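Local coordinates for protein guanine deaminase (Escherichia coli, PDB 6OHB) that catalyses the zinc-dependent hydrolytic deamination of guanine to xanthine and ammonia, the first step of guanine degradation in purine metabolism, at residues Thr21-Glu26 and Gln317-Val322; Ser30-Ile35 and Ser355-Phe360; Ser293-Cys298 and Gly308-Lys313. All blocks are in the same frame, centred on the assembly; numbering follows the deposited sequence.

Interaction 1 (Thr21-Glu26 and Gln317-Val322); sequences TIDNPE and QKKVKV
Asp23 and Lys319 meet at the protein surface, where Asp23 OD2 lies 3.6 Å from Lys319 NZ in a long salt bridge. The lysine chain bends at chi2 and again at its end (chi4 -71°), which brings the ammonium group over to the loop; the two side chains cross at a slant, the aspartate with CG lodged between its own backbone N and carbonyl carbon (chi1 52°). Asn24 borders the pair, its ND2 3.8 Å from Lys319 NZ, a distance at which two nitrogens merely adjoin. This outer layer is loose: both charged residues are exposed, and no hydrogen bond joins the segments. Packing is closer away from the charges. On the loop side Ile22 and Pro25 rest on Trp316 of helix 312-317, whereas Val320 packs separately, within the barrel, against Ile295 and Trp285. Each backbone is also shaped locally. The amides of Asp23 and Asn24 both donate to Glu27 OE2, and Lys319, with positive phi, ends the helix in a Schellman motif before strand 321-324. A solvent-facing ion pair of this length probably adds only modest stability, pairing one loop carboxylate with the lysine just past the helix, while Ile22 and Pro25 also bring the loop against that helix.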
# COMPACT_ATOMS: atom_id res chain seq x y z
N THR A 21 19.09 -6.96 21.10
CA THR A 21 18.25 -7.98 20.50
C THR A 21 17.47 -8.71 21.58
O THR A 21 17.94 -8.90 22.71
CB THR A 21 19.08 -8.98 19.69
OG1 THR A 21 20.06 -9.59 20.53
CG2 THR A 21 19.79 -8.28 18.54
N ILE A 22 16.25 -9.10 21.24
CA ILE A 22 15.38 -9.83 22.16
C ILE A 22 15.03 -11.16 21.50
O ILE A 22 15.48 -11.42 20.37
CB ILE A 22 14.13 -8.99 22.51
CG1 ILE A 22 13.59 -8.28 21.26
CG2 ILE A 22 14.47 -7.94 23.56
CD1 ILE A 22 12.71 -9.14 20.35
N ASP A 23 14.25 -12.01 22.17
CA ASP A 23 13.72 -13.20 21.52
C ASP A 23 12.19 -13.30 21.59
O ASP A 23 11.62 -14.20 20.97
CB ASP A 23 14.36 -14.48 22.09
CG ASP A 23 14.31 -14.58 23.60
OD1 ASP A 23 14.19 -13.54 24.28
OD2 ASP A 23 14.41 -15.72 24.13
N ASN A 24 11.52 -12.40 22.31
CA ASN A 24 10.07 -12.30 22.25
C ASN A 24 9.71 -10.86 21.92
O ASN A 24 10.29 -9.93 22.50
CB ASN A 24 9.42 -12.72 23.57
CG ASN A 24 8.75 -14.07 23.49
OD1 ASN A 24 7.69 -14.22 22.88
ND2 ASN A 24 9.38 -15.08 24.10
N PRO A 25 8.78 -10.63 20.98
CA PRO A 25 8.41 -9.25 20.63
C PRO A 25 7.85 -8.46 21.80
O PRO A 25 7.76 -7.23 21.72
CB PRO A 25 7.36 -9.42 19.52
CG PRO A 25 6.85 -10.82 19.69
CD PRO A 25 7.98 -11.63 20.25
N GLU A 26 7.47 -9.13 22.89
CA GLU A 26 6.96 -8.44 24.07
C GLU A 26 8.05 -7.69 24.83
O GLU A 26 7.74 -6.75 25.56
CB GLU A 26 6.28 -9.44 25.00
CG GLU A 26 4.76 -9.48 24.87
CD GLU A 26 4.31 -9.80 23.46
OE1 GLU A 26 4.47 -10.96 23.02
OE2 GLU A 26 3.80 -8.88 22.78
N GLN A 317 7.51 -18.31 18.00
CA GLN A 317 7.41 -19.46 18.89
C GLN A 317 8.57 -20.43 18.66
O GLN A 317 9.16 -20.94 19.62
CB GLN A 317 6.07 -20.17 18.69
N LYS A 318 8.91 -20.69 17.40
CA LYS A 318 10.03 -21.56 17.07
C LYS A 318 11.38 -20.87 17.21
O LYS A 318 12.41 -21.49 16.92
CB LYS A 318 9.87 -22.11 15.64
CG LYS A 318 8.56 -22.85 15.37
CD LYS A 318 8.46 -24.16 16.13
N LYS A 319 11.40 -19.59 17.61
CA LYS A 319 12.64 -18.84 17.84
C LYS A 319 13.54 -18.81 16.61
O LYS A 319 14.76 -18.98 16.71
CB LYS A 319 13.40 -19.38 19.05
CG LYS A 319 12.58 -19.49 20.34
CD LYS A 319 13.42 -19.16 21.57
CE LYS A 319 12.56 -18.98 22.81
NZ LYS A 319 11.76 -17.72 22.77
N VAL A 320 12.96 -18.58 15.43
CA VAL A 320 13.71 -18.43 14.18
C VAL A 320 13.80 -16.95 13.84
O VAL A 320 12.82 -16.21 13.97
CB VAL A 320 13.10 -19.25 13.03
CG1 VAL A 320 11.63 -18.96 12.90
CG2 VAL A 320 13.83 -18.98 11.72
N LYS A 321 15.00 -16.50 13.47
CA LYS A 321 15.25 -15.10 13.13
C LYS A 321 14.55 -14.69 11.83
O LYS A 321 14.64 -15.38 10.81
CB LYS A 321 16.75 -14.86 13.00
CG LYS A 321 17.52 -15.09 14.31
CD LYS A 321 19.02 -14.93 14.09
CE LYS A 321 19.60 -16.18 13.44
NZ LYS A 321 20.91 -15.91 12.81
N VAL A 322 13.84 -13.56 11.87
CA VAL A 322 13.08 -13.07 10.72
C VAL A 322 13.48 -11.63 10.43
O VAL A 322 13.55 -10.80 11.35
CB VAL A 322 11.56 -13.16 10.95
CG1 VAL A 322 10.79 -12.43 9.85
CG2 VAL A 322 11.12 -14.61 11.04

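Interaction 2 (Ser30-Ile35 and Ser355-Phe360)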
# COMPACT_ATOMS: atom_id res chain seq x y z
N SER A 30 10.84 -2.80 26.36
CA SER A 30 11.86 -2.65 27.39
C SER A 30 13.20 -2.20 26.83
O SER A 30 13.99 -1.60 27.56
CB SER A 30 12.03 -3.97 28.14
OG SER A 30 12.85 -4.86 27.41
N ALA A 31 13.48 -2.48 25.55
CA ALA A 31 14.75 -2.16 24.93
C ALA A 31 14.66 -0.97 23.98
O ALA A 31 15.64 -0.66 23.30
CB ALA A 31 15.30 -3.37 24.19
N LEU A 32 13.51 -0.30 23.92
CA LEU A 32 13.32 0.79 22.97
C LEU A 32 13.72 2.10 23.64
O LEU A 32 13.13 2.50 24.65
CB LEU A 32 11.88 0.86 22.48
CG LEU A 32 11.74 1.83 21.31
CD1 LEU A 32 11.68 1.06 20.01
CD2 LEU A 32 10.53 2.72 21.47
N ARG A 33 14.72 2.76 23.07
CA ARG A 33 15.21 4.04 23.56
C ARG A 33 14.75 5.14 22.62
O ARG A 33 15.00 5.08 21.41
CB ARG A 33 16.73 4.03 23.67
CG ARG A 33 17.32 5.36 24.09
CD ARG A 33 18.82 5.27 24.24
NE ARG A 33 19.44 4.63 23.08
CZ ARG A 33 20.73 4.34 22.99
NH1 ARG A 33 21.55 4.64 23.99
NH2 ARG A 33 21.20 3.76 21.90
N PHE A 34 14.07 6.14 23.18
CA PHE A 34 13.66 7.34 22.48
C PHE A 34 14.28 8.54 23.19
O PHE A 34 13.98 8.78 24.37
CB PHE A 34 12.14 7.46 22.43
CG PHE A 34 11.64 8.76 21.87
CD1 PHE A 34 11.84 9.07 20.53
CD2 PHE A 34 10.98 9.68 22.67
CE1 PHE A 34 11.39 10.27 20.01
CE2 PHE A 34 10.53 10.88 22.16
CZ PHE A 34 10.73 11.17 20.82
N ILE A 35 15.14 9.27 22.49
CA ILE A 35 15.77 10.48 23.02
C ILE A 35 15.21 11.67 22.25
O ILE A 35 15.46 11.81 21.05
CB ILE A 35 17.29 10.43 22.90
CG1 ILE A 35 17.85 9.16 23.56
CG2 ILE A 35 17.91 11.68 23.51
CD1 ILE A 35 17.88 9.20 25.08
N SER A 355 2.83 -5.12 16.35
CA SER A 355 3.04 -3.90 17.11
C SER A 355 3.96 -2.93 16.36
O SER A 355 4.80 -3.32 15.55
CB SER A 355 3.66 -4.25 18.47
OG SER A 355 4.52 -3.24 18.94
N ALA A 356 3.79 -1.64 16.67
CA ALA A 356 4.68 -0.63 16.10
C ALA A 356 6.12 -0.88 16.53
O ALA A 356 7.05 -0.73 15.73
CB ALA A 356 4.22 0.77 16.52
N TYR A 357 6.31 -1.27 17.79
CA TYR A 357 7.64 -1.62 18.27
C TYR A 357 8.20 -2.82 17.51
O TYR A 357 9.37 -2.82 17.12
CB TYR A 357 7.59 -1.89 19.77
CG TYR A 357 7.36 -0.64 20.60
CD1 TYR A 357 7.45 0.62 20.02
CD2 TYR A 357 7.03 -0.72 21.94
CE1 TYR A 357 7.23 1.76 20.75
CE2 TYR A 357 6.81 0.42 22.69
CZ TYR A 357 6.91 1.66 22.09
OH TYR A 357 6.69 2.80 22.82
N GLU A 358 7.37 -3.84 17.29
CA GLU A 358 7.84 -5.02 16.56
C GLU A 358 8.20 -4.68 15.12
O GLU A 358 9.22 -5.17 14.59
CB GLU A 358 6.79 -6.13 16.60
CG GLU A 358 7.29 -7.47 16.10
CD GLU A 358 6.21 -8.54 16.13
OE1 GLU A 358 5.13 -8.29 16.69
OE2 GLU A 358 6.46 -9.64 15.59
N ALA A 359 7.38 -3.86 14.45
CA ALA A 359 7.67 -3.47 13.08
C ALA A 359 8.97 -2.67 13.00
O ALA A 359 9.83 -2.94 12.15
CB ALA A 359 6.50 -2.66 12.52
N PHE A 360 9.12 -1.68 13.88
CA PHE A 360 10.36 -0.91 13.90
C PHE A 360 11.56 -1.80 14.18
O PHE A 360 12.62 -1.65 13.57
CB PHE A 360 10.25 0.21 14.94
CG PHE A 360 11.49 1.05 15.08
CD1 PHE A 360 11.76 2.06 14.18
CD2 PHE A 360 12.37 0.83 16.13
CE1 PHE A 360 12.90 2.84 14.31
CE2 PHE A 360 13.51 1.61 16.26
CZ PHE A 360 13.78 2.62 15.35
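Ser355 OG, at the N-cap of the helix that presents Tyr357 and Phe360 to Leu32, accepts from two backbone amides: Tyr357 N at 2.9 Å and Glu358 N at 3.3 Å. Both bonds are weak, the first being strongly bent (122°), but together they cap the first turn. The contact itself is apolar and is carried by the forked end of Leu32. Its CD2 comes up to the phenol ring at 3.5 Å from Tyr357 CE1, with the two side chains crossing at about a right angle. The other methyl, CD1, reaches Phe360 CD2 at 3.9 Å, so the leucine straddles two aromatic residues that lie nearly one turn apart. Phe360 CG stands opposite its backbone N (chi1 178°), whereas Tyr357 CG stands opposite the carbonyl carbon (chi1 -70°); the rings are thereby splayed, one to each branch of the leucine. A serine in place of Tyr357 would probably leave Leu32 CD2 without its aromatic neighbour and open a gap beside Ile28 and Val410. Leu32 also packs on Ile16 and Val18 of strand 14-18, the antiparallel partner of strand 32-35, and on Leu409 of helix 409-419. Phe360 also packs on Val75 and Pro76 of strand 73-84, and Tyr357 leans on helix 409-419, so helix 356-363 packs against both that helix and the strands, with Leu32 touching both helices.

Interaction 3 (Ser293-Cys298 and Gly308-Lys313); sequences SSIAFC and GLFNLK
Phe310 packs against Ile295 and Phe297, which lie two positions apart on strand 294-297 with Ala296 between them. Its CD2 stands over the centre of the Phe297 ring, 3.6 Å above the plane, while its CB comes alongside, within 3.5 Å of Phe297 CE1. The rings are tilted by 35° with centroids 4.8 Å apart, so the overlap is oblique. The far end of Phe310 is held by the isoleucine: Ile295 CG2 lies 3.5 Å from Phe310 CE1, and Ile295 CD1 meets the ring at its edge, in plane. Leu312 CD1 also lies at the edge of this ring. With chi1 at 171°, Phe310 extends CG away from its own backbone N, carrying the ring across to the strand. Phe297 has a similar extended first torsion and offers its face in return.

The loop that carries Phe310 is shaped by its own backbone: Phe310 O accepts weakly from Leu312 N across an inverse gamma turn centred on Asn311, the N-cap residue of helix 312-317. Beyond this shell, Val322 of the neighbouring strand packs on both phenylalanines, and Gln350 NE2 donates to Phe310 O. Leu309 packs on Leu349 of the second subunit, taking this loop to the dimer interface. In the TIM-barrel fold of the amidohydrolases, this makes the contact part of the layer between barrel strand and outer helices. With no hydrogen bond across it, the buried interface probably rests on close apolar fit, while Ala296, between the two contact residues, points the other way, onto Thr81 and the zinc ligand His82.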
# COMPACT_ATOMS: atom_id res chain seq x y z
N SER A 293 19.03 -20.78 11.22
CA SER A 293 18.88 -20.14 9.92
C SER A 293 17.90 -18.98 10.01
O SER A 293 17.14 -18.84 10.98
CB SER A 293 18.43 -21.15 8.87
OG SER A 293 19.02 -22.42 9.10
N SER A 294 17.90 -18.13 8.98
CA SER A 294 17.08 -16.93 8.98
C SER A 294 16.05 -16.98 7.85
O SER A 294 16.22 -17.66 6.84
CB SER A 294 17.95 -15.67 8.83
OG SER A 294 18.73 -15.45 10.00
N ILE A 295 14.97 -16.21 8.04
CA ILE A 295 13.86 -16.10 7.10
C ILE A 295 13.75 -14.65 6.66
O ILE A 295 13.82 -13.73 7.48
CB ILE A 295 12.54 -16.58 7.73
CG1 ILE A 295 12.62 -18.05 8.14
CG2 ILE A 295 11.37 -16.34 6.78
CD1 ILE A 295 11.35 -18.57 8.79
N ALA A 296 13.54 -14.45 5.35
CA ALA A 296 13.24 -13.13 4.80
C ALA A 296 11.75 -13.04 4.52
O ALA A 296 11.26 -13.63 3.55
CB ALA A 296 14.05 -12.86 3.53
N PHE A 297 11.04 -12.29 5.35
CA PHE A 297 9.60 -12.06 5.24
C PHE A 297 9.35 -10.97 4.20
O PHE A 297 9.82 -9.84 4.36
CB PHE A 297 9.06 -11.68 6.62
CG PHE A 297 7.57 -11.45 6.69
CD1 PHE A 297 6.71 -11.86 5.69
CD2 PHE A 297 7.03 -10.80 7.81
CE1 PHE A 297 5.34 -11.63 5.79
CE2 PHE A 297 5.68 -10.57 7.91
CZ PHE A 297 4.83 -10.98 6.90
N CYS A 298 8.62 -11.30 3.13
CA CYS A 298 8.31 -10.36 2.05
C CYS A 298 6.81 -10.33 1.81
O CYS A 298 6.30 -11.03 0.91
CB CYS A 298 9.02 -10.76 0.75
SG CYS A 298 10.69 -11.41 0.88
N GLY A 308 0.43 -16.60 -0.20
CA GLY A 308 -0.10 -16.99 1.09
C GLY A 308 0.38 -16.03 2.16
O GLY A 308 0.96 -14.99 1.86
N LEU A 309 0.21 -16.42 3.41
CA LEU A 309 0.48 -15.55 4.55
C LEU A 309 1.55 -16.17 5.43
O LEU A 309 1.36 -17.27 5.97
CB LEU A 309 -0.80 -15.29 5.34
CG LEU A 309 -2.08 -15.10 4.51
CD1 LEU A 309 -3.28 -14.92 5.42
CD2 LEU A 309 -1.94 -13.92 3.57
N PHE A 310 2.67 -15.47 5.59
CA PHE A 310 3.78 -15.97 6.40
C PHE A 310 3.38 -15.96 7.87
O PHE A 310 2.83 -14.98 8.37
CB PHE A 310 5.03 -15.12 6.17
CG PHE A 310 6.17 -15.43 7.12
CD1 PHE A 310 6.98 -16.53 6.92
CD2 PHE A 310 6.44 -14.60 8.20
CE1 PHE A 310 8.03 -16.81 7.78
CE2 PHE A 310 7.48 -14.87 9.07
CZ PHE A 310 8.28 -15.98 8.85
N ASN A 311 3.67 -17.06 8.56
CA ASN A 311 3.25 -17.26 9.94
C ASN A 311 4.35 -16.73 10.86
O ASN A 311 5.19 -17.47 11.37
CB ASN A 311 2.96 -18.73 10.20
CG ASN A 311 2.19 -18.97 11.49
OD1 ASN A 311 1.90 -18.03 12.23
ND2 ASN A 311 1.88 -20.23 11.77
N LEU A 312 4.35 -15.41 11.06
CA LEU A 312 5.35 -14.79 11.92
C LEU A 312 5.21 -15.26 13.36
O LEU A 312 6.22 -15.33 14.09
CB LEU A 312 5.23 -13.26 11.84
CG LEU A 312 6.22 -12.45 12.68
CD1 LEU A 312 7.64 -12.65 12.17
CD2 LEU A 312 5.85 -10.98 12.70
N LYS A 313 3.99 -15.58 13.79
CA LYS A 313 3.78 -16.03 15.16
C LYS A 313 4.49 -17.36 15.41
O LYS A 313 5.16 -17.53 16.44
CB LYS A 313 2.28 -16.16 15.42
CG LYS A 313 1.91 -16.83 16.74
CD LYS A 313 0.40 -16.93 16.86
CE LYS A 313 -0.02 -17.77 18.05
NZ LYS A 313 -1.49 -18.03 18.02

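Along the chain, the segments of interactions 1 and 2 alternate: 21-26 and 30-35 come first, 317-322 and 355-360 last, and both segments of interaction 3 fall between. The contact centres are about 14 Å (1 and 2), 12 Å (1 and 3) and 20 Å (2 and 3) apart. Interactions 1 and 3 lie on neighbouring parallel strands, 321-324 and 294-297 respectively, joined where Lys321 O lies 2.9 Å from Ile295 N, a probable hydrogen bond. Interactions 1 and 2 touch through Pro25 and Glu358. The N-terminal region is thus tied at two places, to the turn leading into strand 321-324 and to helix 356-363, both late in the chain, while interaction 3 packs the barrel wall itself nearer the zinc.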